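Local structure of AlyGC (Glaciecola chathamensis, 5GKD) at residues Ile609-Ser615 and Met640-Asn646. The protein is a polysaccharide lyase family 6 alginate lyase that probably cleaves the marine polysaccharide alginate by beta-elimination with the help of a bound calcium ion. Residues are numbered along the deposited sequence.
Sequences IENSNVS and MNNNIFN
Asn643 (chi1 -52°) sets its amide against the backbone of the 610-612 bend: ND2 donates to Ile609 O at 2.9 Å, and OD1 accepts from Ser612 N at 3.0 Å. Its ND2 also reaches Asn673, one coil further on. The two segments run parallel and in exact register, Ile609 opposite Met640 through Ser615 opposite Asn646, CA atoms 4.5-4.9 Å apart; the axes of 613-615 and 644-646 lie 4.7 Å apart at 4°. In each, extended residues flank a bend made by one left-handed residue, Asn611 (phi/psi 56/36) and Asn642 (65/34). Such turns, stacked coil on coil with an inward asparagine bonding to its neighbours, are familiar from right-handed parallel beta-helices of the pectate-lyase type; in this C-terminal one Ser612 holds the position of Asn643. Up to the bend, Asn641 N bonds to Ile609 O and Asn611 N to Asn641 O, both 3.1 Å; beyond it follow Ile644 N to Ser612 O (3.1 Å), Val614 N to Ile644 O (3.0 Å) and Asn646 N to Val614 O (2.8 Å). Inward, CD1 of Ile609 (m,t) meets CE of Met640 (m,t,t) at 3.6 Å, while Val614 CB sits at the ring edge of Phe645, 3.9 Å from CD1; that ring also meets Phe675, planes about 50° apart. On the outer face, Asn641 ND2 donates to Glu610 OE2 (3.0 Å); Glu610 OE1 accepts a hydrogen bond from Gln578 NE2. Ser612 OG turns back to Glu610 O at 2.9 Å.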
loop_
_atom_site.group_PDB
_atom_site.type_symbol
_atom_site.label_atom_id
_atom_site.label_comp_id
_atom_site.label_asym_id
_atom_site.label_seq_id
_atom_site.Cartn_x
_atom_site.Cartn_y
_atom_site.Cartn_z
ATOM N N ILE A 609 22.101 4.704 14.155
ATOM C CA ILE A 609 22.130 3.703 15.229
ATOM C C ILE A 609 23.498 3.782 15.889
ATOM O O ILE A 609 24.507 3.450 15.260
ATOM C CB ILE A 609 21.871 2.275 14.723
ATOM C CG1 ILE A 609 20.490 2.141 14.102
ATOM C CG2 ILE A 609 21.987 1.278 15.851
ATOM C CD1 ILE A 609 20.223 0.749 13.568
ATOM N N GLU A 610 23.542 4.196 17.155
ATOM C CA GLU A 610 24.809 4.305 17.870
ATOM C C GLU A 610 24.710 3.696 19.266
ATOM O O GLU A 610 23.653 3.716 19.896
ATOM C CB GLU A 610 25.265 5.768 17.986
ATOM C CG GLU A 610 25.599 6.425 16.669
ATOM C CD GLU A 610 25.935 7.896 16.829
ATOM O OE1 GLU A 610 25.086 8.647 17.353
ATOM O OE2 GLU A 610 27.054 8.299 16.445
ATOM N N ASN A 611 25.841 3.162 19.742
ATOM C CA ASN A 611 26.002 2.714 21.129
ATOM C C ASN A 611 24.948 1.689 21.519
ATOM O O ASN A 611 24.457 1.673 22.645
ATOM C CB ASN A 611 25.970 3.894 22.100
ATOM C CG ASN A 611 27.079 4.901 21.836
ATOM O OD1 ASN A 611 28.231 4.527 21.573
ATOM N ND2 ASN A 611 26.735 6.185 21.896
ATOM N N SER A 612 24.587 0.836 20.581
ATOM C CA SER A 612 23.479 -0.072 20.784
ATOM C C SER A 612 23.962 -1.500 20.624
ATOM O O SER A 612 25.089 -1.754 20.205
ATOM C CB SER A 612 22.337 0.247 19.810
ATOM O OG SER A 612 21.807 1.523 20.112
ATOM N N ASN A 613 23.087 -2.435 20.963
ATOM C CA ASN A 613 23.450 -3.838 20.998
ATOM C C ASN A 613 22.317 -4.665 20.411
ATOM O O ASN A 613 21.166 -4.535 20.827
ATOM C CB ASN A 613 23.763 -4.264 22.440
ATOM C CG ASN A 613 24.478 -5.569 22.507
ATOM O OD1 ASN A 613 23.913 -6.605 22.177
ATOM N ND2 ASN A 613 25.738 -5.539 22.921
ATOM N N VAL A 614 22.653 -5.505 19.441
ATOM C CA VAL A 614 21.699 -6.332 18.719
ATOM C C VAL A 614 22.227 -7.756 18.709
ATOM O O VAL A 614 23.356 -7.992 18.264
ATOM C CB VAL A 614 21.495 -5.842 17.274
ATOM C CG1 VAL A 614 20.562 -6.785 16.522
ATOM C CG2 VAL A 614 20.987 -4.405 17.246
ATOM N N SER A 615 21.408 -8.709 19.159
ATOM C CA SER A 615 21.853 -10.092 19.270
ATOM C C SER A 615 20.741 -11.061 18.891
ATOM O O SER A 615 19.602 -10.920 19.347
ATOM C CB SER A 615 22.331 -10.382 20.696
ATOM O OG SER A 615 22.926 -11.660 20.763
ATOM N N MET A 640 26.154 4.435 11.459
ATOM C CA MET A 640 26.128 3.425 12.512
ATOM C C MET A 640 27.490 3.333 13.184
ATOM O O MET A 640 28.469 2.933 12.551
ATOM C CB MET A 640 25.705 2.070 11.962
ATOM C CG MET A 640 24.319 2.082 11.391
ATOM S SD MET A 640 23.618 0.456 11.177
ATOM C CE MET A 640 22.016 0.904 10.459
ATOM N N ASN A 641 27.540 3.674 14.474
ATOM C CA ASN A 641 28.786 3.788 15.211
ATOM C C ASN A 641 28.675 3.112 16.566
ATOM O O ASN A 641 27.665 3.253 17.264
ATOM C CB ASN A 641 29.189 5.247 15.448
ATOM C CG ASN A 641 29.281 6.036 14.179
ATOM O OD1 ASN A 641 29.728 5.534 13.147
ATOM N ND2 ASN A 641 28.849 7.287 14.238
ATOM N N ASN A 642 29.745 2.415 16.950
ATOM C CA ASN A 642 29.944 1.989 18.332
ATOM C C ASN A 642 28.891 0.983 18.772
ATOM O O ASN A 642 28.495 0.959 19.933
ATOM C CB ASN A 642 29.976 3.194 19.279
ATOM C CG ASN A 642 31.180 4.083 19.041
ATOM O OD1 ASN A 642 32.267 3.747 19.493
ATOM N ND2 ASN A 642 31.012 5.201 18.311
ATOM N N ASN A 643 28.440 0.144 17.850
ATOM C CA ASN A 643 27.457 -0.884 18.151
ATOM C C ASN A 643 28.136 -2.242 18.236
ATOM O O ASN A 643 29.210 -2.463 17.684
ATOM C CB ASN A 643 26.348 -0.948 17.085
ATOM C CG ASN A 643 25.701 0.393 16.815
ATOM O OD1 ASN A 643 24.908 0.898 17.613
ATOM N ND2 ASN A 643 26.034 0.974 15.686
ATOM N N ILE A 644 27.460 -3.168 18.898
ATOM C CA ILE A 644 27.853 -4.564 18.929
ATOM C C ILE A 644 26.714 -5.366 18.335
ATOM O O ILE A 644 25.590 -5.326 18.848
ATOM C CB ILE A 644 28.182 -5.040 20.354
ATOM C CG1 ILE A 644 29.402 -4.298 20.897
ATOM C CG2 ILE A 644 28.416 -6.545 20.381
ATOM C CD1 ILE A 644 29.069 -2.975 21.555
ATOM N N PHE A 645 26.998 -6.087 17.260
ATOM C CA PHE A 645 26.020 -6.921 16.580
ATOM C C PHE A 645 26.469 -8.373 16.693
ATOM O O PHE A 645 27.556 -8.719 16.218
ATOM C CB PHE A 645 25.880 -6.524 15.100
ATOM C CG PHE A 645 25.651 -5.038 14.847
ATOM C CD1 PHE A 645 24.473 -4.409 15.242
ATOM C CD2 PHE A 645 26.579 -4.297 14.131
ATOM C CE1 PHE A 645 24.248 -3.058 14.970
ATOM C CE2 PHE A 645 26.367 -2.941 13.859
ATOM C CZ PHE A 645 25.191 -2.325 14.278
ATOM N N ASN A 646 25.639 -9.227 17.307
ATOM C CA ASN A 646 25.942 -10.651 17.450
ATOM C C ASN A 646 24.900 -11.507 16.747
ATOM O O ASN A 646 23.696 -11.309 16.942
ATOM C CB ASN A 646 26.007 -11.097 18.922
ATOM C CG ASN A 646 26.927 -10.240 19.766
ATOM O OD1 ASN A 646 28.152 -10.378 19.708
ATOM N ND2 ASN A 646 26.338 -9.381 20.598
#